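Local structure of RimK-related lysine biosynthesis protein (Thermococcus kodakarensis, 5K2M) at residues V120-F125 with R130-V135. The protein probably acts as an ATP-dependent, magnesium-requiring ligase of amino-acid biosynthesis, in the LysX branch of the RimK family. Sequence-based numbering, arbitrary orientation.
Sequences VSKPVF and RLLAKV. With ADP (adenosine-5'-diphosphate), chain O.
With CG1 anti to the backbone N (chi1 171°), Val120 sets that methyl against CD1 of Leu132, 3.8 Å away, and leaves CG2 for the adenine, 3.6 Å from N6 of ADP. Lys122 starts with CG wedged between its backbone N and carbonyl carbon, and a bend at chi3 (80°) carries NZ back to the nucleotide. CB of Lys122 rests on CD2 of Leu132, while CD1 of the same leucine lies 3.6 Å from C8 of ADP. Beneath these groups runs an antiparallel hairpin of the ATP-grasp domain, whose strands 119-122 and 133-135 and the turn between them form a wall of the nucleotide pocket; Gly129 in that turn also binds ADP. Ser121 and Ala133 form a hydrogen-bonded pair, each N donating to the other's O at 2.9 Å. NZ of Lys122 reaches N7 at 3.1 Å and O2A at 2.7 Å, thereby joining base to alpha-phosphate, and Gln162 OE1 takes a further bond. A methionine in place of this lysine, lacking the amino group, would probably leave N7, O2A and Gln162 OE1 short of a bond and the phosphate charge less well balanced. On the opposite face, the serine side chain packs against helix 138-150, and a water links Ser121 OG to Leu131 O, to which it donates at 2.6 Å. Farther along, the side chains of Pro123 and Leu131 cross at about a right angle, CG of the proline 3.9 Å from CB of the leucine.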
ATOM      1  N   VAL A 120      -9.131 -48.054  30.408  1.00 39.62           N
ATOM      2  CA  VAL A 120      -8.799 -46.801  31.036  1.00 39.54           C
ATOM      3  C   VAL A 120      -8.861 -45.682  30.009  1.00 39.29           C
ATOM      4  O   VAL A 120      -8.259 -45.765  28.937  1.00 38.84           O
ATOM      5  CB  VAL A 120      -7.408 -46.868  31.691  1.00 39.55           C
ATOM      6  CG1 VAL A 120      -6.970 -45.496  32.163  1.00 39.41           C
ATOM      7  CG2 VAL A 120      -7.433 -47.864  32.854  1.00 41.04           C
ATOM      8  N   SER A 121      -9.618 -44.651  30.364  1.00 39.46           N
ATOM      9  CA  SER A 121      -9.747 -43.441  29.585  1.00 40.11           C
ATOM     10  C   SER A 121      -8.913 -42.351  30.263  1.00 39.75           C
ATOM     11  O   SER A 121      -8.951 -42.209  31.486  1.00 39.01           O
ATOM     12  CB  SER A 121     -11.213 -43.004  29.565  1.00 39.49           C
ATOM     13  OG  SER A 121     -11.349 -41.744  28.948  1.00 41.64           O
ATOM     14  N   LYS A 122      -8.180 -41.575  29.482  1.00 38.32           N
ATOM     15  CA  LYS A 122      -7.410 -40.481  30.054  1.00 41.06           C
ATOM     16  C   LYS A 122      -7.166 -39.411  29.012  1.00 40.52           C
ATOM     17  O   LYS A 122      -7.062 -39.728  27.826  1.00 40.91           O
ATOM     18  CB  LYS A 122      -6.086 -40.992  30.627  1.00 41.50           C
ATOM     19  CG  LYS A 122      -5.159 -41.582  29.599  1.00 42.17           C
ATOM     20  CD  LYS A 122      -3.852 -42.036  30.217  1.00 43.59           C
ATOM     21  CE  LYS A 122      -3.948 -43.378  30.912  1.00 43.46           C
ATOM     22  NZ  LYS A 122      -2.593 -43.952  31.199  1.00 45.16           N
ATOM     23  N   PRO A 123      -7.110 -38.139  29.447  1.00 39.85           N
ATOM     24  CA  PRO A 123      -6.880 -37.044  28.524  1.00 40.31           C
ATOM     25  C   PRO A 123      -5.415 -37.002  28.117  1.00 40.83           C
ATOM     26  O   PRO A 123      -4.523 -37.431  28.866  1.00 38.67           O
ATOM     27  CB  PRO A 123      -7.262 -35.804  29.336  1.00 40.04           C
ATOM     28  CG  PRO A 123      -6.953 -36.188  30.745  1.00 41.41           C
ATOM     29  CD  PRO A 123      -7.161 -37.674  30.845  1.00 41.53           C
ATOM     30  N   VAL A 124      -5.188 -36.479  26.931  1.00 37.36           N
ATOM     31  CA  VAL A 124      -3.890 -36.561  26.301  1.00 41.11           C
ATOM     32  C   VAL A 124      -2.850 -35.623  26.959  1.00 40.96           C
ATOM     33  O   VAL A 124      -1.652 -35.905  26.958  1.00 40.11           O
ATOM     34  CB  VAL A 124      -4.088 -36.341  24.780  1.00 44.79           C
ATOM     35  CG1 VAL A 124      -4.172 -34.856  24.420  1.00 41.74           C
ATOM     36  CG2 VAL A 124      -3.024 -37.059  24.004  1.00 50.75           C
ATOM     37  N   PHE A 125      -3.310 -34.545  27.593  1.00 41.17           N
ATOM     38  CA  PHE A 125      -2.400 -33.517  28.100  1.00 42.34           C
ATOM     39  C   PHE A 125      -2.366 -33.424  29.620  1.00 44.42           C
ATOM     40  O   PHE A 125      -1.684 -32.555  30.172  1.00 51.89           O
ATOM     41  CB  PHE A 125      -2.780 -32.152  27.520  1.00 42.38           C
ATOM     42  CG  PHE A 125      -4.123 -31.676  27.948  1.00 43.90           C
ATOM     43  CD1 PHE A 125      -5.257 -32.025  27.223  1.00 46.54           C
ATOM     44  CD2 PHE A 125      -4.268 -30.906  29.084  1.00 46.61           C
ATOM     45  CE1 PHE A 125      -6.502 -31.609  27.625  1.00 49.15           C
ATOM     46  CE2 PHE A 125      -5.514 -30.469  29.485  1.00 48.89           C
ATOM     47  CZ  PHE A 125      -6.635 -30.818  28.758  1.00 50.56           C
ATOM     48  N   ARG A 130      -5.462 -36.649  36.845  1.00 43.26           N
ATOM     49  CA  ARG A 130      -6.642 -35.852  36.497  1.00 43.33           C
ATOM     50  C   ARG A 130      -7.482 -36.503  35.390  1.00 43.23           C
ATOM     51  O   ARG A 130      -6.945 -36.884  34.331  1.00 42.80           O
ATOM     52  CB  ARG A 130      -6.162 -34.469  36.019  1.00 45.94           C
ATOM     53  CG  ARG A 130      -7.233 -33.496  35.541  1.00 47.29           C
ATOM     54  CD  ARG A 130      -6.646 -32.111  35.278  1.00 47.09           C
ATOM     55  NE  ARG A 130      -5.739 -31.703  36.352  1.00 46.87           N
ATOM     56  CZ  ARG A 130      -4.429 -31.474  36.225  1.00 47.17           C
ATOM     57  NH1 ARG A 130      -3.819 -31.566  35.048  1.00 46.07           N
ATOM     58  NH2 ARG A 130      -3.722 -31.142  37.300  1.00 45.97           N
ATOM     59  N   LEU A 131      -8.789 -36.631  35.633  1.00 42.81           N
ATOM     60  CA  LEU A 131      -9.744 -37.107  34.612  1.00 43.10           C
ATOM     61  C   LEU A 131      -9.472 -38.552  34.129  1.00 43.42           C
ATOM     62  O   LEU A 131      -9.971 -38.966  33.084  1.00 47.06           O
ATOM     63  CB  LEU A 131      -9.747 -36.123  33.419  1.00 43.97           C
ATOM     64  CG  LEU A 131     -10.936 -35.186  33.133  1.00 46.82           C
ATOM     65  CD1 LEU A 131     -11.939 -35.060  34.261  1.00 47.86           C
ATOM     66  CD2 LEU A 131     -10.448 -33.813  32.700  1.00 47.78           C
ATOM     67  N   LEU A 132      -8.673 -39.303  34.876  1.00 42.35           N
ATOM     68  CA  LEU A 132      -8.523 -40.739  34.655  1.00 43.93           C
ATOM     69  C   LEU A 132      -9.862 -41.406  34.950  1.00 42.79           C
ATOM     70  O   LEU A 132     -10.499 -41.082  35.947  1.00 45.85           O
ATOM     71  CB  LEU A 132      -7.445 -41.320  35.574  1.00 45.95           C
ATOM     72  CG  LEU A 132      -5.982 -41.339  35.105  1.00 48.44           C
ATOM     73  CD1 LEU A 132      -5.696 -42.572  34.271  1.00 50.03           C
ATOM     74  CD2 LEU A 132      -5.604 -40.086  34.322  1.00 49.47           C
ATOM     75  N   ALA A 133     -10.300 -42.306  34.074  1.00 39.97           N
ATOM     76  CA  ALA A 133     -11.520 -43.073  34.299  1.00 39.56           C
ATOM     77  C   ALA A 133     -11.304 -44.551  34.009  1.00 39.42           C
ATOM     78  O   ALA A 133     -10.751 -44.913  32.971  1.00 38.12           O
ATOM     79  CB  ALA A 133     -12.651 -42.546  33.441  1.00 40.05           C
ATOM     80  N   LYS A 134     -11.762 -45.394  34.934  1.00 40.06           N
ATOM     81  CA  LYS A 134     -11.844 -46.832  34.727  1.00 39.17           C
ATOM     82  C   LYS A 134     -13.250 -47.166  34.236  1.00 39.92           C
ATOM     83  O   LYS A 134     -14.240 -46.947  34.944  1.00 39.43           O
ATOM     84  CB  LYS A 134     -11.546 -47.565  36.030  1.00 40.39           C
ATOM     85  CG  LYS A 134     -11.490 -49.075  35.925  1.00 41.52           C
ATOM     86  CD  LYS A 134     -11.049 -49.667  37.248  1.00 42.18           C
ATOM     87  CE  LYS A 134     -10.792 -51.162  37.161  1.00 44.13           C
ATOM     88  NZ  LYS A 134     -12.055 -51.924  37.126  1.00 46.35           N
ATOM     89  N   VAL A 135     -13.315 -47.709  33.024  1.00 39.48           N
ATOM     90  CA  VAL A 135     -14.561 -47.969  32.327  1.00 38.46           C
ATOM     91  C   VAL A 135     -14.777 -49.467  32.199  1.00 39.35           C
ATOM     92  O   VAL A 135     -14.044 -50.141  31.479  1.00 38.79           O
ATOM     93  CB  VAL A 135     -14.494 -47.343  30.931  1.00 39.11           C
ATOM     94  CG1 VAL A 135     -15.764 -47.619  30.134  1.00 40.56           C
ATOM     95  CG2 VAL A 135     -14.247 -45.855  31.056  1.00 39.14           C
TER
HETATM   96  PB  ADP O 301      -1.016 -38.808  34.733  1.00 39.40           P
HETATM   97  O1B ADP O 301      -0.207 -39.300  35.901  1.00 38.60           O
HETATM   98  O2B ADP O 301      -2.298 -38.109  35.118  1.00 35.17           O
HETATM   99  O3B ADP O 301      -0.251 -38.015  33.702  1.00 37.34           O
HETATM  100  PA  ADP O 301      -1.054 -41.647  34.168  1.00 36.71           P
HETATM  101  O1A ADP O 301       0.347 -41.706  34.744  1.00 38.17           O
HETATM  102  O2A ADP O 301      -1.257 -42.378  32.880  1.00 32.63           O
HETATM  103  O3A ADP O 301      -1.562 -40.135  33.984  1.00 36.49           O
HETATM  104  O5' ADP O 301      -2.097 -42.229  35.238  1.00 33.36           O
HETATM  105  C5' ADP O 301      -2.026 -41.884  36.603  1.00 32.34           C
HETATM  106  C4' ADP O 301      -2.017 -43.143  37.453  1.00 33.10           C
HETATM  107  O4' ADP O 301      -3.219 -43.886  37.218  1.00 31.75           O
HETATM  108  C3' ADP O 301      -0.863 -44.095  37.183  1.00 32.87           C
HETATM  109  O3' ADP O 301       0.286 -43.784  37.987  1.00 32.72           O
HETATM  110  C2' ADP O 301      -1.481 -45.430  37.550  1.00 31.13           C
HETATM  111  O2' ADP O 301      -1.442 -45.670  38.955  1.00 30.90           O
HETATM  112  C1' ADP O 301      -2.935 -45.279  37.169  1.00 31.29           C
HETATM  113  N9  ADP O 301      -3.157 -45.773  35.803  1.00 31.00           N
HETATM  114  C8  ADP O 301      -3.091 -45.047  34.668  1.00 31.58           C
HETATM  115  N7  ADP O 301      -3.328 -45.803  33.581  1.00 31.45           N
HETATM  116  C5  ADP O 301      -3.539 -47.053  34.031  1.00 30.78           C
HETATM  117  C6  ADP O 301      -3.865 -48.343  33.424  1.00 29.16           C
HETATM  118  N6  ADP O 301      -4.000 -48.454  32.086  1.00 28.90           N
HETATM  119  N1  ADP O 301      -4.015 -49.397  34.251  1.00 28.90           N
HETATM  120  C2  ADP O 301      -3.881 -49.301  35.581  1.00 29.36           C
HETATM  121  N3  ADP O 301      -3.588 -48.162  36.209  1.00 29.48           N
HETATM  122  C4  ADP O 301      -3.417 -47.029  35.496  1.00 30.68           C
HETATM  123  O   HOH W   1     -11.079 -39.468  30.730  1.00 53.23           O